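Local coordinates for protein UDP-galactopyranose mutase (Deinococcus radiodurans, PDB 3HDQ) that binds FAD and UDP-galactopyranose and probably interconverts the pyranose and furanose forms of this sugar nucleotide, at residues Y303-F309 and T320-Y326; Y107-V111 and N207-A211. Residues are numbered along the deposited sequence.

Interaction 1: Y303-F309 and T320-Y326; sequences YTRVSEF and TSVVYEY. With GDU (galactose-uridine-5'-diphosphate), chain K.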
loop_
_atom_site.group_PDB
_atom_site.type_symbol
_atom_site.label_atom_id
_atom_site.label_comp_id
_atom_site.label_asym_id
_atom_site.label_seq_id
_atom_site.Cartn_x
_atom_site.Cartn_y
_atom_site.Cartn_z
ATOM N N TYR A 303 15.872 -15.215 -20.191
ATOM C CA TYR A 303 16.027 -14.298 -19.054
ATOM C C TYR A 303 17.481 -14.091 -18.646
ATOM O O TYR A 303 18.330 -14.956 -18.839
ATOM C CB TYR A 303 15.193 -14.738 -17.838
ATOM C CG TYR A 303 15.201 -16.226 -17.544
ATOM C CD1 TYR A 303 16.205 -16.800 -16.763
ATOM C CD2 TYR A 303 14.199 -17.055 -18.044
ATOM C CE1 TYR A 303 16.205 -18.162 -16.493
ATOM C CE2 TYR A 303 14.193 -18.421 -17.780
ATOM C CZ TYR A 303 15.196 -18.964 -17.003
ATOM O OH TYR A 303 15.192 -20.315 -16.738
ATOM N N THR A 304 17.754 -12.926 -18.075
ATOM C CA THR A 304 19.089 -12.593 -17.610
ATOM C C THR A 304 19.360 -13.165 -16.225
ATOM O O THR A 304 20.479 -13.568 -15.937
ATOM C CB THR A 304 19.291 -11.068 -17.550
ATOM O OG1 THR A 304 18.141 -10.464 -16.946
ATOM C CG2 THR A 304 19.502 -10.492 -18.951
ATOM N N ARG A 305 18.340 -13.182 -15.367
ATOM C CA ARG A 305 18.523 -13.625 -13.988
ATOM C C ARG A 305 17.217 -13.998 -13.279
ATOM O O ARG A 305 16.124 -13.646 -13.734
ATOM C CB ARG A 305 19.279 -12.566 -13.180
ATOM C CG ARG A 305 18.638 -11.204 -13.217
ATOM C CD ARG A 305 19.413 -10.165 -12.421
ATOM N NE ARG A 305 18.755 -8.872 -12.571
ATOM C CZ ARG A 305 19.339 -7.689 -12.416
ATOM N NH1 ARG A 305 20.626 -7.599 -12.085
ATOM N NH2 ARG A 305 18.625 -6.588 -12.602
ATOM N N VAL A 306 17.360 -14.734 -12.177
ATOM C CA VAL A 306 16.273 -15.046 -11.257
ATOM C C VAL A 306 16.689 -14.580 -9.888
ATOM O O VAL A 306 17.812 -14.838 -9.462
ATOM C CB VAL A 306 16.065 -16.560 -11.056
ATOM C CG1 VAL A 306 14.583 -16.870 -10.806
ATOM C CG2 VAL A 306 16.639 -17.354 -12.187
ATOM N N SER A 307 15.770 -13.948 -9.175
ATOM C CA SER A 307 16.039 -13.500 -7.824
ATOM C C SER A 307 14.987 -14.049 -6.875
ATOM O O SER A 307 13.830 -14.257 -7.267
ATOM C CB SER A 307 16.097 -11.974 -7.761
ATOM O OG SER A 307 17.133 -11.493 -8.599
ATOM N N GLU A 308 15.400 -14.293 -5.631
ATOM C CA GLU A 308 14.517 -14.877 -4.615
ATOM C C GLU A 308 14.453 -13.943 -3.421
ATOM O O GLU A 308 15.424 -13.792 -2.679
ATOM C CB GLU A 308 15.013 -16.258 -4.179
ATOM C CG GLU A 308 14.082 -16.976 -3.218
ATOM C CD GLU A 308 14.553 -18.387 -2.895
ATOM O OE1 GLU A 308 13.742 -19.177 -2.364
ATOM O OE2 GLU A 308 15.732 -18.698 -3.171
ATOM N N PHE A 309 13.295 -13.323 -3.245
ATOM C CA PHE A 309 13.174 -12.182 -2.357
ATOM C C PHE A 309 13.461 -12.448 -0.887
ATOM O O PHE A 309 13.964 -11.560 -0.196
ATOM C CB PHE A 309 11.811 -11.533 -2.551
ATOM C CG PHE A 309 11.674 -10.874 -3.885
ATOM C CD1 PHE A 309 10.803 -11.372 -4.837
ATOM C CD2 PHE A 309 12.469 -9.777 -4.208
ATOM C CE1 PHE A 309 10.697 -10.767 -6.076
ATOM C CE2 PHE A 309 12.378 -9.176 -5.447
ATOM C CZ PHE A 309 11.496 -9.670 -6.384
ATOM N N THR A 320 7.900 -19.437 -1.116
ATOM C CA THR A 320 8.905 -18.507 -1.587
ATOM C C THR A 320 8.472 -17.920 -2.922
ATOM O O THR A 320 7.842 -18.603 -3.733
ATOM C CB THR A 320 10.303 -19.175 -1.701
ATOM O OG1 THR A 320 11.299 -18.176 -1.936
ATOM C CG2 THR A 320 10.339 -20.180 -2.824
ATOM N N SER A 321 8.777 -16.642 -3.129
ATOM C CA SER A 321 8.475 -15.979 -4.394
ATOM C C SER A 321 9.741 -15.510 -5.108
ATOM O O SER A 321 10.655 -14.953 -4.493
ATOM C CB SER A 321 7.535 -14.787 -4.185
ATOM O OG SER A 321 6.267 -15.214 -3.762
ATOM N N VAL A 322 9.767 -15.726 -6.417
ATOM C CA VAL A 322 10.906 -15.357 -7.242
ATOM C C VAL A 322 10.451 -14.556 -8.458
ATOM O O VAL A 322 9.273 -14.591 -8.833
ATOM C CB VAL A 322 11.662 -16.609 -7.741
ATOM C CG1 VAL A 322 12.102 -17.463 -6.579
ATOM C CG2 VAL A 322 10.788 -17.414 -8.705
ATOM N N VAL A 323 11.397 -13.849 -9.074
ATOM C CA VAL A 323 11.145 -13.129 -10.312
ATOM C C VAL A 323 12.217 -13.423 -11.367
ATOM O O VAL A 323 13.418 -13.425 -11.069
ATOM C CB VAL A 323 11.069 -11.601 -10.080
ATOM C CG1 VAL A 323 12.414 -11.059 -9.594
ATOM C CG2 VAL A 323 10.630 -10.899 -11.356
ATOM N N TYR A 324 11.758 -13.675 -12.590
ATOM C CA TYR A 324 12.606 -13.800 -13.778
ATOM C C TYR A 324 12.513 -12.527 -14.624
ATOM O O TYR A 324 11.416 -12.082 -14.955
ATOM C CB TYR A 324 12.140 -14.979 -14.632
ATOM C CG TYR A 324 12.343 -16.333 -13.976
ATOM C CD1 TYR A 324 13.459 -17.103 -14.268
ATOM C CD2 TYR A 324 11.414 -16.838 -13.072
ATOM C CE1 TYR A 324 13.647 -18.336 -13.676
ATOM C CE2 TYR A 324 11.593 -18.078 -12.472
ATOM C CZ TYR A 324 12.713 -18.820 -12.780
ATOM O OH TYR A 324 12.915 -20.044 -12.191
ATOM N N GLU A 325 13.659 -11.951 -14.980
ATOM C CA GLU A 325 13.688 -10.744 -15.802
ATOM C C GLU A 325 14.018 -11.009 -17.272
ATOM O O GLU A 325 15.061 -11.577 -17.598
ATOM C CB GLU A 325 14.704 -9.741 -15.262
ATOM C CG GLU A 325 14.379 -9.148 -13.927
ATOM C CD GLU A 325 15.556 -8.384 -13.366
ATOM O OE1 GLU A 325 16.089 -8.818 -12.327
ATOM O OE2 GLU A 325 15.967 -7.372 -13.977
ATOM N N TYR A 326 13.133 -10.558 -18.153
ATOM C CA TYR A 326 13.384 -10.608 -19.589
ATOM C C TYR A 326 13.632 -9.198 -20.147
ATOM O O TYR A 326 12.761 -8.335 -20.072
ATOM C CB TYR A 326 12.194 -11.246 -20.310
ATOM C CG TYR A 326 11.846 -12.645 -19.838
ATOM C CD1 TYR A 326 11.281 -12.860 -18.583
ATOM C CD2 TYR A 326 12.067 -13.751 -20.654
ATOM C CE1 TYR A 326 10.959 -14.144 -18.149
ATOM C CE2 TYR A 326 11.746 -15.041 -20.230
ATOM C CZ TYR A 326 11.191 -15.233 -18.978
ATOM O OH TYR A 326 10.870 -16.511 -18.555
HETATM N N1 GDU K . 27.293 -7.940 -16.506
HETATM C C2 GDU K . 27.504 -9.065 -17.011
HETATM N N3 GDU K . 27.455 -10.270 -16.634
HETATM C C4 GDU K . 27.062 -10.407 -15.356
HETATM C C5 GDU K . 26.761 -9.175 -14.589
HETATM C C6 GDU K . 26.884 -7.982 -15.205
HETATM O O2 GDU K . 27.892 -8.964 -18.374
HETATM O O4 GDU K . 26.929 -11.518 -14.847
HETATM C C1D GDU K . 27.409 -6.698 -17.215
HETATM C C2D GDU K . 26.231 -6.253 -18.115
HETATM O O2D GDU K . 26.648 -5.409 -19.181
HETATM C C3D GDU K . 25.371 -5.523 -17.104
HETATM C C4D GDU K . 26.460 -4.703 -16.415
HETATM O O4D GDU K . 27.606 -5.558 -16.357
HETATM O O3D GDU K . 24.377 -4.730 -17.748
HETATM C C5D GDU K . 26.057 -3.981 -15.138
HETATM O O5D GDU K . 25.716 -5.045 -14.230
HETATM P PA GDU K . 24.609 -4.877 -13.093
HETATM O O1A GDU K . 24.741 -6.026 -12.154
HETATM O O2A GDU K . 24.890 -3.626 -12.369
HETATM O O3A GDU K . 23.152 -4.953 -13.721
HETATM P PB GDU K . 21.897 -4.250 -13.059
HETATM O O1B GDU K . 20.830 -4.590 -14.030
HETATM O O2B GDU K . 21.933 -2.771 -12.949
HETATM O O3B GDU K . 21.458 -4.902 -11.658
HETATM C "C1'" GDU K . 20.626 -4.448 -10.572
HETATM C "C2'" GDU K . 21.472 -3.572 -9.625
HETATM C "C3'" GDU K . 22.767 -4.372 -9.352
HETATM C "C4'" GDU K . 22.383 -5.617 -8.497
HETATM C "C5'" GDU K . 21.242 -6.383 -9.223
HETATM C "C6'" GDU K . 20.570 -7.476 -8.344
HETATM O "O2'" GDU K . 21.702 -2.261 -10.176
HETATM O "O3'" GDU K . 23.721 -3.511 -8.691
HETATM O "O4'" GDU K . 21.964 -5.152 -7.197
HETATM O "O5'" GDU K . 20.175 -5.627 -9.862
HETATM O "O6'" GDU K . 21.073 -8.804 -8.625
HETATM O O HOH W 1 15.576 -11.251 -11.059
#
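Three tyrosines and a valine form the apolar centre of this antiparallel strand pair. V306 and Y324 face each other as a non-hydrogen-bonded pair, with CA atoms 4.6 Å apart, and V306 CG1 sits over the Y324 ring in a CH-pi contact, 3.4 Å from its centroid. The Y324 edge meets the face of Y303 in a T-shaped pair (centroids 4.7 Å apart, planes at 65°), while Y303 turns its own edge toward Y326 in an offset edge-to-face pair. The face carrying S307 and V323 adds a second apolar contact, F309 CZ to V323 CG1 at 3.6 Å.

Between the two faces, the backbones of S307 and V323 exchange hydrogen bonds of 3.1 Å in both directions (S307 N to V323 O, V323 N to S307 O), and T304 N donates to E325 O at 3.0 Å. These strands belong to a mixed sheet in which 305-308 lies between 294-296 and 320-336. At one end, T320 OG1 donates to E308 OE1 at 2.7 Å.

Toward the ligand, the R305 guanidinium forms a salt bridge with E325, NE to OE1 at 2.7 Å and NH2 to OE2 at 3.1 Å. Water 1 links E325 OE1 to S307 OG and V323 O; S307 OG is also hydrogen-bonded to T294 OG1. R305 NH1 donates at 2.9 Å to O3B of GDU, the oxygen joining PB to the galactose C1'. E325, which also touches FAD, thus holds and partly balances the arginine charge while leaving NH1 directed at that glycosidic oxygen.

Interaction 2: Y107-V111 and N207-A211; sequences YQHRV and NRYFA. With GDU (galactose-uridine-5'-diphosphate), chain K.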
loop_
_atom_site.group_PDB
_atom_site.type_symbol
_atom_site.label_atom_id
_atom_site.label_comp_id
_atom_site.label_asym_id
_atom_site.label_seq_id
_atom_site.Cartn_x
_atom_site.Cartn_y
_atom_site.Cartn_z
ATOM N N TYR A 107 22.485 -6.730 5.309
ATOM C CA TYR A 107 22.463 -7.695 4.221
ATOM C C TYR A 107 23.515 -7.350 3.175
ATOM O O TYR A 107 23.588 -6.225 2.691
ATOM C CB TYR A 107 21.082 -7.732 3.577
ATOM C CG TYR A 107 20.977 -8.578 2.326
ATOM C CD1 TYR A 107 21.004 -9.967 2.394
ATOM C CD2 TYR A 107 20.816 -7.986 1.078
ATOM C CE1 TYR A 107 20.891 -10.737 1.253
ATOM C CE2 TYR A 107 20.695 -8.744 -0.068
ATOM C CZ TYR A 107 20.729 -10.122 0.020
ATOM O OH TYR A 107 20.606 -10.883 -1.125
ATOM N N GLN A 108 24.340 -8.335 2.853
ATOM C CA GLN A 108 25.336 -8.193 1.811
ATOM C C GLN A 108 24.986 -9.197 0.714
ATOM O O GLN A 108 25.147 -10.406 0.890
ATOM C CB GLN A 108 26.734 -8.410 2.391
ATOM C CG GLN A 108 27.041 -7.503 3.573
ATOM C CD GLN A 108 28.403 -7.776 4.212
ATOM O OE1 GLN A 108 28.794 -8.932 4.395
ATOM N NE2 GLN A 108 29.126 -6.703 4.568
ATOM N N HIS A 109 24.458 -8.672 -0.393
ATOM C CA HIS A 109 23.946 -9.445 -1.530
ATOM C C HIS A 109 25.059 -10.261 -2.186
ATOM O O HIS A 109 26.182 -9.795 -2.320
ATOM C CB HIS A 109 23.340 -8.447 -2.538
ATOM C CG HIS A 109 22.582 -9.063 -3.681
ATOM N ND1 HIS A 109 21.506 -9.904 -3.505
ATOM C CD2 HIS A 109 22.698 -8.882 -5.021
ATOM C CE1 HIS A 109 21.013 -10.247 -4.685
ATOM N NE2 HIS A 109 21.717 -9.633 -5.623
ATOM N N ARG A 110 24.736 -11.480 -2.595
ATOM C CA ARG A 110 25.691 -12.332 -3.286
ATOM C C ARG A 110 25.043 -12.937 -4.512
ATOM O O ARG A 110 23.911 -13.424 -4.461
ATOM C CB ARG A 110 26.232 -13.426 -2.368
ATOM C CG ARG A 110 27.162 -12.880 -1.294
ATOM C CD ARG A 110 27.569 -13.953 -0.317
ATOM N NE ARG A 110 28.715 -13.561 0.493
ATOM C CZ ARG A 110 28.644 -13.011 1.699
ATOM N NH1 ARG A 110 27.470 -12.748 2.247
ATOM N NH2 ARG A 110 29.755 -12.707 2.350
ATOM N N VAL A 111 25.769 -12.879 -5.622
ATOM C CA VAL A 111 25.265 -13.347 -6.898
ATOM C C VAL A 111 26.131 -14.489 -7.422
ATOM O O VAL A 111 27.361 -14.459 -7.304
ATOM C CB VAL A 111 25.243 -12.200 -7.923
ATOM C CG1 VAL A 111 24.655 -12.679 -9.267
ATOM C CG2 VAL A 111 24.488 -10.981 -7.353
ATOM N N ASN A 207 33.185 -12.570 -2.220
ATOM C CA ASN A 207 32.110 -12.987 -3.097
ATOM C C ASN A 207 30.878 -12.088 -3.019
ATOM O O ASN A 207 29.858 -12.400 -3.630
ATOM C CB ASN A 207 31.728 -14.456 -2.852
ATOM C CG ASN A 207 31.089 -14.673 -1.487
ATOM O OD1 ASN A 207 31.190 -13.820 -0.602
ATOM N ND2 ASN A 207 30.438 -15.825 -1.308
ATOM N N ARG A 208 30.960 -10.991 -2.265
ATOM C CA ARG A 208 29.865 -10.015 -2.265
ATOM C C ARG A 208 29.778 -9.326 -3.617
ATOM O O ARG A 208 30.788 -9.083 -4.282
ATOM C CB ARG A 208 30.052 -8.931 -1.211
ATOM C CG ARG A 208 30.131 -9.423 0.207
ATOM C CD ARG A 208 31.400 -8.865 0.778
ATOM N NE ARG A 208 31.191 -7.689 1.587
ATOM C CZ ARG A 208 32.099 -6.740 1.738
ATOM N NH1 ARG A 208 33.256 -6.828 1.101
ATOM N NH2 ARG A 208 31.840 -5.700 2.513
ATOM N N TYR A 209 28.562 -8.985 -4.011
ATOM C CA TYR A 209 28.387 -8.287 -5.257
ATOM C C TYR A 209 28.840 -6.847 -5.098
ATOM O O TYR A 209 29.291 -6.226 -6.059
ATOM C CB TYR A 209 26.943 -8.383 -5.705
ATOM C CG TYR A 209 26.781 -8.215 -7.180
ATOM C CD1 TYR A 209 27.281 -9.161 -8.064
ATOM C CD2 TYR A 209 26.128 -7.102 -7.700
ATOM C CE1 TYR A 209 27.126 -9.003 -9.424
ATOM C CE2 TYR A 209 25.976 -6.937 -9.042
ATOM C CZ TYR A 209 26.472 -7.882 -9.905
ATOM O OH TYR A 209 26.304 -7.697 -11.253
ATOM N N PHE A 210 28.730 -6.324 -3.876
ATOM C CA PHE A 210 29.184 -4.972 -3.567
ATOM C C PHE A 210 30.160 -5.007 -2.418
ATOM O O PHE A 210 30.013 -5.815 -1.496
ATOM C CB PHE A 210 28.014 -4.070 -3.151
ATOM C CG PHE A 210 26.823 -4.168 -4.051
ATOM C CD1 PHE A 210 25.659 -4.787 -3.619
ATOM C CD2 PHE A 210 26.868 -3.657 -5.333
ATOM C CE1 PHE A 210 24.556 -4.894 -4.451
ATOM C CE2 PHE A 210 25.763 -3.759 -6.176
ATOM C CZ PHE A 210 24.602 -4.376 -5.731
ATOM N N ALA A 211 31.125 -4.094 -2.442
ATOM C CA ALA A 211 32.081 -3.963 -1.344
ATOM C C ALA A 211 31.851 -2.687 -0.553
ATOM O O ALA A 211 32.685 -2.309 0.266
ATOM C CB ALA A 211 33.516 -3.999 -1.873
HETATM N N1 GDU K . 27.293 -7.940 -16.506
HETATM C C2 GDU K . 27.504 -9.065 -17.011
HETATM N N3 GDU K . 27.455 -10.270 -16.634
HETATM C C4 GDU K . 27.062 -10.407 -15.356
HETATM C C5 GDU K . 26.761 -9.175 -14.589
HETATM C C6 GDU K . 26.884 -7.982 -15.205
HETATM O O2 GDU K . 27.892 -8.964 -18.374
HETATM O O4 GDU K . 26.929 -11.518 -14.847
HETATM C C1D GDU K . 27.409 -6.698 -17.215
HETATM C C2D GDU K . 26.231 -6.253 -18.115
HETATM O O2D GDU K . 26.648 -5.409 -19.181
HETATM C C3D GDU K . 25.371 -5.523 -17.104
HETATM C C4D GDU K . 26.460 -4.703 -16.415
HETATM O O4D GDU K . 27.606 -5.558 -16.357
HETATM O O3D GDU K . 24.377 -4.730 -17.748
HETATM C C5D GDU K . 26.057 -3.981 -15.138
HETATM O O5D GDU K . 25.716 -5.045 -14.230
HETATM P PA GDU K . 24.609 -4.877 -13.093
HETATM O O1A GDU K . 24.741 -6.026 -12.154
HETATM O O2A GDU K . 24.890 -3.626 -12.369
HETATM O O3A GDU K . 23.152 -4.953 -13.721
HETATM P PB GDU K . 21.897 -4.250 -13.059
HETATM O O1B GDU K . 20.830 -4.590 -14.030
HETATM O O2B GDU K . 21.933 -2.771 -12.949
HETATM O O3B GDU K . 21.458 -4.902 -11.658
HETATM C "C1'" GDU K . 20.626 -4.448 -10.572
HETATM C "C2'" GDU K . 21.472 -3.572 -9.625
HETATM C "C3'" GDU K . 22.767 -4.372 -9.352
HETATM C "C4'" GDU K . 22.383 -5.617 -8.497
HETATM C "C5'" GDU K . 21.242 -6.383 -9.223
HETATM C "C6'" GDU K . 20.570 -7.476 -8.344
HETATM O "O2'" GDU K . 21.702 -2.261 -10.176
HETATM O "O3'" GDU K . 23.721 -3.511 -8.691
HETATM O "O4'" GDU K . 21.964 -5.152 -7.197
HETATM O "O5'" GDU K . 20.175 -5.627 -9.862
HETATM O "O6'" GDU K . 21.073 -8.804 -8.625
HETATM O O HOH W 2 27.217 -7.287 -1.517
HETATM O O HOH W 3 28.200 -11.511 -5.698
HETATM O O HOH W 4 29.030 -14.662 -5.281
#
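Two loops pack together on the wall of the UDP-galactose pocket of the mutase, one leading into strand 111-115 of the mixed sheet and the other preceding strand 214-218. Along the first, Y107 stays clear of 207-211 but its OH shares a 2.7 Å hydrogen bond with H109 ND1, consistent with a fixed orientation of the imidazole. The other ring nitrogen, H109 NE2, is hydrogen-bonded to galactose O6' of GDU at 3.2 Å. The main chain of H109 makes the direct backbone link between the loops: Y209 N donates to H109 O at 3.0 Å, almost linearly. R110 reaches the first residue of 207-211, where its NE donates to N207 OD1 at 2.7 Å. V111 ends the walk with CG2 over the Y209 ring, a CH-pi contact 3.8 Å from the centroid, and with water 3 joining V111 N to N207 O. With V111 CG2 over one face, the Y209 ring extends to the diphosphate, where its OH donates a very short 2.5 Å hydrogen bond to GDU O1A.

How the interactions relate
Both contacts supply side chains to one GDU molecule, although their centres lie about 17 Å apart and their nearest atoms about 6 Å. They reach different parts of the ligand: R305 of interaction 1 binds O3B, the oxygen linking PB to C1' of the galactose, whereas interaction 2 reaches O1A on the other phosphate through Y209 and the sugar O6' through H109. Strand 294-296 connects the two through the sheet, since it runs between 111-115 and 305-308; T294 touches H109 and is hydrogen-bonded to S307, and N296 touches both V111 and R305. Y335, Y370 and R198 add further hydrogen bonds to GDU, with FAD close by, touching R305 and E325.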